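Local structure of fructose-bisphosphate aldolase (Slackia heliotrinireducens, 4MOZ) at residues H256-Y260 and I291-D297; A248-Q253 and V298-L302. The protein is an aldolase of the DeoC/LacD family, built on a TIM barrel. One frame throughout, in Å; residues are numbered along the deposited sequence.

Interaction 1: H256-Y260 and I291-D297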
loop_
_atom_site.group_PDB
_atom_site.type_symbol
_atom_site.label_atom_id
_atom_site.label_comp_id
_atom_site.label_asym_id
_atom_site.label_seq_id
_atom_site.Cartn_x
_atom_site.Cartn_y
_atom_site.Cartn_z
ATOM N N HIS C 256 -28.492 -1.276 -34.172
ATOM C CA HIS C 256 -28.216 -1.505 -35.579
ATOM C C HIS C 256 -27.361 -0.394 -36.142
ATOM O O HIS C 256 -26.348 -0.654 -36.803
ATOM C CB HIS C 256 -29.525 -1.650 -36.357
ATOM C CG HIS C 256 -29.357 -2.263 -37.727
ATOM N ND1 HIS C 256 -29.072 -1.529 -38.819
ATOM C CD2 HIS C 256 -29.435 -3.589 -38.154
ATOM C CE1 HIS C 256 -28.976 -2.338 -39.893
ATOM N NE2 HIS C 256 -29.196 -3.600 -39.484
ATOM N N ASP C 257 -27.749 0.851 -35.866
ATOM C CA ASP C 257 -26.975 2.022 -36.282
ATOM C C ASP C 257 -25.558 2.015 -35.718
ATOM O O ASP C 257 -24.609 2.346 -36.425
ATOM C CB ASP C 257 -27.688 3.318 -35.883
ATOM C CG ASP C 257 -28.966 3.553 -36.673
ATOM O OD1 ASP C 257 -29.204 2.848 -37.679
ATOM O OD2 ASP C 257 -29.740 4.450 -36.286
ATOM N N GLN C 258 -25.423 1.635 -34.449
ATOM C CA GLN C 258 -24.122 1.600 -33.787
ATOM C C GLN C 258 -23.156 0.646 -34.483
ATOM O O GLN C 258 -21.971 0.948 -34.616
ATOM C CB GLN C 258 -24.270 1.232 -32.307
ATOM C CG GLN C 258 -24.818 2.365 -31.446
ATOM C CD GLN C 258 -25.316 1.908 -30.085
ATOM O OE1 GLN C 258 -25.227 0.726 -29.730
ATOM N NE2 GLN C 258 -25.852 2.848 -29.312
ATOM N N ILE C 259 -23.667 -0.498 -34.934
ATOM C CA ILE C 259 -22.843 -1.478 -35.630
ATOM C C ILE C 259 -22.485 -0.994 -37.037
ATOM O O ILE C 259 -21.307 -0.880 -37.374
ATOM C CB ILE C 259 -23.520 -2.865 -35.705
ATOM C CG1 ILE C 259 -23.707 -3.449 -34.299
ATOM C CG2 ILE C 259 -22.698 -3.814 -36.575
ATOM C CD1 ILE C 259 -24.620 -4.658 -34.234
ATOM N N TYR C 260 -23.499 -0.696 -37.843
ATOM C CA TYR C 260 -23.292 -0.485 -39.274
ATOM C C TYR C 260 -22.895 0.944 -39.638
ATOM O O TYR C 260 -22.232 1.155 -40.648
ATOM C CB TYR C 260 -24.492 -1.004 -40.087
ATOM C CG TYR C 260 -24.721 -2.495 -39.880
ATOM C CD1 TYR C 260 -23.906 -3.442 -40.509
ATOM C CD2 TYR C 260 -25.728 -2.957 -39.026
ATOM C CE1 TYR C 260 -24.098 -4.804 -40.307
ATOM C CE2 TYR C 260 -25.928 -4.317 -38.818
ATOM C CZ TYR C 260 -25.114 -5.236 -39.458
ATOM O OH TYR C 260 -25.308 -6.586 -39.253
ATOM N N ILE C 291 -29.710 -9.269 -34.400
ATOM C CA ILE C 291 -29.005 -8.149 -35.024
ATOM C C ILE C 291 -27.492 -8.342 -34.926
ATOM O O ILE C 291 -26.789 -8.291 -35.933
ATOM C CB ILE C 291 -29.396 -6.792 -34.399
ATOM C CG1 ILE C 291 -30.851 -6.453 -34.739
ATOM C CG2 ILE C 291 -28.460 -5.686 -34.874
ATOM C CD1 ILE C 291 -31.406 -5.260 -33.988
ATOM N N THR C 292 -27.015 -8.601 -33.710
ATOM C CA THR C 292 -25.589 -8.597 -33.398
ATOM C C THR C 292 -24.828 -9.776 -34.004
ATOM O O THR C 292 -23.751 -9.599 -34.570
ATOM C CB THR C 292 -25.381 -8.553 -31.873
ATOM O OG1 THR C 292 -26.179 -7.495 -31.327
ATOM C CG2 THR C 292 -23.918 -8.324 -31.510
ATOM N N LEU C 293 -25.397 -10.972 -33.889
ATOM C CA LEU C 293 -24.712 -12.193 -34.318
ATOM C C LEU C 293 -25.122 -12.695 -35.709
ATOM O O LEU C 293 -24.318 -13.332 -36.400
ATOM C CB LEU C 293 -24.909 -13.305 -33.278
ATOM C CG LEU C 293 -24.616 -12.943 -31.815
ATOM C CD1 LEU C 293 -25.113 -14.029 -30.869
ATOM C CD2 LEU C 293 -23.135 -12.668 -31.596
ATOM N N ALA C 294 -26.361 -12.403 -36.110
ATOM C CA ALA C 294 -26.931 -12.952 -37.350
ATOM C C ALA C 294 -27.325 -11.913 -38.413
ATOM O O ALA C 294 -27.874 -12.271 -39.455
ATOM C CB ALA C 294 -28.109 -13.864 -37.027
ATOM N N ASP C 295 -27.058 -10.637 -38.142
ATOM C CA ASP C 295 -27.193 -9.558 -39.137
ATOM C C ASP C 295 -28.623 -9.154 -39.520
ATOM O O ASP C 295 -28.823 -8.472 -40.534
ATOM C CB ASP C 295 -26.388 -9.890 -40.402
ATOM C CG ASP C 295 -24.922 -10.137 -40.109
ATOM O OD1 ASP C 295 -24.231 -9.179 -39.708
ATOM O OD2 ASP C 295 -24.468 -11.295 -40.271
ATOM N N TYR C 296 -29.610 -9.558 -38.720
ATOM C CA TYR C 296 -31.011 -9.204 -38.978
ATOM C C TYR C 296 -31.213 -7.708 -39.192
ATOM O O TYR C 296 -30.526 -6.888 -38.576
ATOM C CB TYR C 296 -31.907 -9.628 -37.811
ATOM C CG TYR C 296 -32.359 -11.073 -37.799
ATOM C CD1 TYR C 296 -31.487 -12.110 -38.141
ATOM C CD2 TYR C 296 -33.652 -11.406 -37.395
ATOM C CE1 TYR C 296 -31.900 -13.431 -38.109
ATOM C CE2 TYR C 296 -34.072 -12.727 -37.354
ATOM C CZ TYR C 296 -33.193 -13.734 -37.714
ATOM O OH TYR C 296 -33.601 -15.047 -37.676
ATOM N N ASP C 297 -32.160 -7.374 -40.069
ATOM C CA ASP C 297 -32.740 -6.035 -40.138
ATOM C C ASP C 297 -33.493 -5.763 -38.843
ATOM O O ASP C 297 -33.854 -6.700 -38.122
ATOM C CB ASP C 297 -33.728 -5.936 -41.307
ATOM C CG ASP C 297 -33.044 -5.697 -42.645
ATOM O OD1 ASP C 297 -31.844 -5.340 -42.667
ATOM O OD2 ASP C 297 -33.720 -5.858 -43.686
HETATM O O HOH W 1 -29.322 -5.670 -41.238
#

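Interaction 2: A248-Q253 and V298-L302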
loop_
_atom_site.group_PDB
_atom_site.type_symbol
_atom_site.label_atom_id
_atom_site.label_comp_id
_atom_site.label_asym_id
_atom_site.label_seq_id
_atom_site.Cartn_x
_atom_site.Cartn_y
_atom_site.Cartn_z
ATOM N N ALA C 248 -38.913 -0.644 -27.816
ATOM C CA ALA C 248 -38.100 -1.756 -28.319
ATOM C C ALA C 248 -37.571 -1.533 -29.739
ATOM O O ALA C 248 -36.414 -1.842 -30.019
ATOM C CB ALA C 248 -38.869 -3.062 -28.238
ATOM N N LYS C 249 -38.417 -0.997 -30.621
ATOM C CA LYS C 249 -38.018 -0.701 -31.999
ATOM C C LYS C 249 -36.902 0.349 -32.072
ATOM O O LYS C 249 -35.920 0.161 -32.789
ATOM C CB LYS C 249 -39.218 -0.268 -32.848
ATOM C CG LYS C 249 -38.898 -0.154 -34.334
ATOM C CD LYS C 249 -40.087 0.314 -35.158
ATOM C CE LYS C 249 -39.720 0.371 -36.634
ATOM N NZ LYS C 249 -40.895 0.657 -37.504
ATOM N N VAL C 250 -37.060 1.444 -31.329
ATOM C CA VAL C 250 -36.052 2.506 -31.274
ATOM C C VAL C 250 -34.735 1.961 -30.721
ATOM O O VAL C 250 -33.657 2.246 -31.254
ATOM C CB VAL C 250 -36.534 3.705 -30.426
ATOM C CG1 VAL C 250 -35.457 4.779 -30.334
ATOM C CG2 VAL C 250 -37.816 4.287 -31.010
ATOM N N PHE C 251 -34.842 1.162 -29.661
ATOM C CA PHE C 251 -33.695 0.501 -29.054
ATOM C C PHE C 251 -32.934 -0.370 -30.060
ATOM O O PHE C 251 -31.705 -0.287 -30.158
ATOM C CB PHE C 251 -34.138 -0.333 -27.842
ATOM C CG PHE C 251 -33.037 -1.161 -27.239
ATOM C CD1 PHE C 251 -32.102 -0.587 -26.379
ATOM C CD2 PHE C 251 -32.926 -2.515 -27.537
ATOM C CE1 PHE C 251 -31.081 -1.348 -25.828
ATOM C CE2 PHE C 251 -31.909 -3.282 -26.989
ATOM C CZ PHE C 251 -30.985 -2.697 -26.135
ATOM N N LEU C 252 -33.668 -1.198 -30.803
ATOM C CA LEU C 252 -33.050 -2.125 -31.749
ATOM C C LEU C 252 -32.460 -1.385 -32.945
ATOM O O LEU C 252 -31.491 -1.848 -33.545
ATOM C CB LEU C 252 -34.044 -3.208 -32.193
ATOM C CG LEU C 252 -34.518 -4.204 -31.121
ATOM C CD1 LEU C 252 -35.815 -4.880 -31.543
ATOM C CD2 LEU C 252 -33.456 -5.245 -30.788
ATOM N N GLN C 253 -33.044 -0.229 -33.265
ATOM C CA GLN C 253 -32.539 0.658 -34.315
ATOM C C GLN C 253 -31.238 1.337 -33.896
ATOM O O GLN C 253 -30.335 1.507 -34.712
ATOM C CB GLN C 253 -33.594 1.706 -34.704
ATOM C CG GLN C 253 -33.215 2.605 -35.881
ATOM C CD GLN C 253 -33.153 1.863 -37.211
ATOM O OE1 GLN C 253 -34.131 1.257 -37.646
ATOM N NE2 GLN C 253 -31.999 1.921 -37.869
ATOM N N VAL C 298 -33.739 -4.485 -38.563
ATOM C CA VAL C 298 -34.508 -4.067 -37.387
ATOM C C VAL C 298 -35.901 -4.713 -37.367
ATOM O O VAL C 298 -36.338 -5.225 -36.328
ATOM C CB VAL C 298 -34.616 -2.523 -37.307
ATOM C CG1 VAL C 298 -35.559 -2.090 -36.192
ATOM C CG2 VAL C 298 -33.237 -1.907 -37.108
ATOM N N ASP C 299 -36.573 -4.702 -38.520
ATOM C CA ASP C 299 -37.930 -5.238 -38.656
ATOM C C ASP C 299 -38.037 -6.721 -38.311
ATOM O O ASP C 299 -38.966 -7.130 -37.617
ATOM C CB ASP C 299 -38.480 -4.995 -40.069
ATOM C CG ASP C 299 -38.898 -3.551 -40.302
ATOM O OD1 ASP C 299 -39.019 -2.779 -39.324
ATOM O OD2 ASP C 299 -39.110 -3.186 -41.477
ATOM N N ARG C 300 -37.093 -7.524 -38.794
ATOM C CA ARG C 300 -37.112 -8.951 -38.496
ATOM C C ARG C 300 -36.718 -9.229 -37.047
ATOM O O ARG C 300 -37.215 -10.182 -36.436
ATOM C CB ARG C 300 -36.238 -9.749 -39.466
ATOM C CG ARG C 300 -36.684 -11.201 -39.559
ATOM C CD ARG C 300 -35.778 -12.095 -40.391
ATOM N NE ARG C 300 -36.174 -13.486 -40.179
ATOM C CZ ARG C 300 -35.508 -14.551 -40.609
ATOM N NH1 ARG C 300 -34.384 -14.415 -41.297
ATOM N NH2 ARG C 300 -35.975 -15.764 -40.343
ATOM N N ALA C 301 -35.835 -8.394 -36.503
ATOM C CA ALA C 301 -35.457 -8.481 -35.092
ATOM C C ALA C 301 -36.646 -8.151 -34.188
ATOM O O ALA C 301 -36.870 -8.820 -33.180
ATOM C CB ALA C 301 -34.287 -7.561 -34.793
ATOM N N LEU C 302 -37.408 -7.128 -34.572
ATOM C CA LEU C 302 -38.600 -6.719 -33.839
ATOM C C LEU C 302 -39.656 -7.829 -33.812
ATOM O O LEU C 302 -40.356 -8.003 -32.807
ATOM C CB LEU C 302 -39.173 -5.429 -34.434
ATOM C CG LEU C 302 -40.340 -4.758 -33.704
ATOM C CD1 LEU C 302 -40.015 -4.489 -32.240
ATOM C CD2 LEU C 302 -40.740 -3.473 -34.415
#

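Interaction 1: H256-Y260 and I291-D297
Two outer helices of the barrel meet here in a mixed contact, apolar on its inner side and polar toward the solvent, joining the C-terminal end of helix 248-260 to the end of helix 278-294 and the turn that follows it. Their nearest CA atoms, in His256 and Ile291, are 6.7 Å apart, and 286 Å² of surface is buried between the segments. The apolar part centres on Ile291, whose CG2 lies 4.0 Å from Ile259 CD1 and 4.0 Å from His256 CD2. Ile259 CD1 also comes within 4.1 Å of Thr292 CA; Thr292 OG1 is hydrogen-bonded to Asn267 ND2 on strand 266-269. In this (beta/alpha)8 barrel the two helices follow strands seven and eight, so they are neighbours in the outer helical layer. Asp295 ends helical geometry with a positive phi of 72°, and the chain then turns toward helix 298-305, with Asp297 at its N-cap position. The turn is tied back by two polar links. Tyr260 OH donates a 2.8 Å hydrogen bond to Asp295 OD1, which lies near the plane of the tyrosine ring. Water 1 is the second link: it lies within hydrogen-bonding distance of His256 NE2 (2.7 Å), Asp295 O (2.9 Å) and Asp297 OD1 (2.9 Å), spanning the histidine and both ends of the turn. The His256 ring also meets this backbone directly, its CD2 lying 3.5 Å from Tyr296 O, which sits at the ring edge. On the far side of the turn, the Tyr296 ring packs edge-to-face with Phe311.

Interaction 2: A248-Q253 and V298-L302
Segments 248-253, of helix 248-260, and 298-302, of helix 298-305, cross obliquely in an antiparallel sense: the N-to-C directions of the segments are 132° apart, and their axes approach to 9.7 Å. The CA register supports this: Gln253 pairs with Val298 at 6.0 Å and Lys249 with Leu302 at 6.3 Å. Together the segments bury 354 Å².

Apolar packing dominates. Leu252 points toward the other helix, and its CD1 lies 4.3 Å from Leu302 CD1 and 4.5 Å from Ala301 CB. Leu302 CD1 extends the patch to Ala248 CB at 4.4 Å. Val298, also directed across the interface, sets its CG1 4.4 Å from Leu252 CB. Leu252 and Ala301 both rest on Ile291 of helix 278-294, so helix 298-305 lies against helices 248-260 and 278-294 of the outer layer of the TIM barrel.

Methyl groups of Val298 also rest on backbone carbonyls, CG1 on Lys249 O (4.1 Å) and CG2 on Leu252 O (4.0 Å).

Polar side chains contribute mainly through their carbon atoms or by proximity. Lys249 is extended, with all four chi angles near 180°, and its CG packs 3.8 Å from Leu302 CD2. Its NZ stands 4.3 Å from Asp299 OD1, beyond salt-bridge range. Gln253 OE1 touches Val298 CG2 at 3.3 Å, while its NE2 is hydrogen-bonded to Asp257, one turn onward.

No hydrogen bond crosses between these segments, so the fit of Leu252, Val298, Leu302 and the aliphatic part of Lys249 carries the contact, and the charged pair at its exposed margin adds at most a loose electrostatic attraction.

How the interactions relate
The two contacts lie side by side on the same flank of the chain, their centres 10 Å apart, and share helix 248-260: interaction 2 uses its first half, interaction 1 its last turn. Along the chain the order is 248-253, 256-260, 291-297, 298-302, so interaction 2 encloses interaction 1. The sites touch directly, with Ile291 CD1 3.4 Å from Leu252 O, Ile291 CG1 3.6 Å from Ala301 CB, and His256 CB 3.8 Å from Val298 CG2. Thus helices 248-260, 278-294 and 298-305 form one continuous cluster, in which helix 298-305, which follows helix 278-294, packs back onto helices 278-294 and 248-260 at the barrel's outer surface.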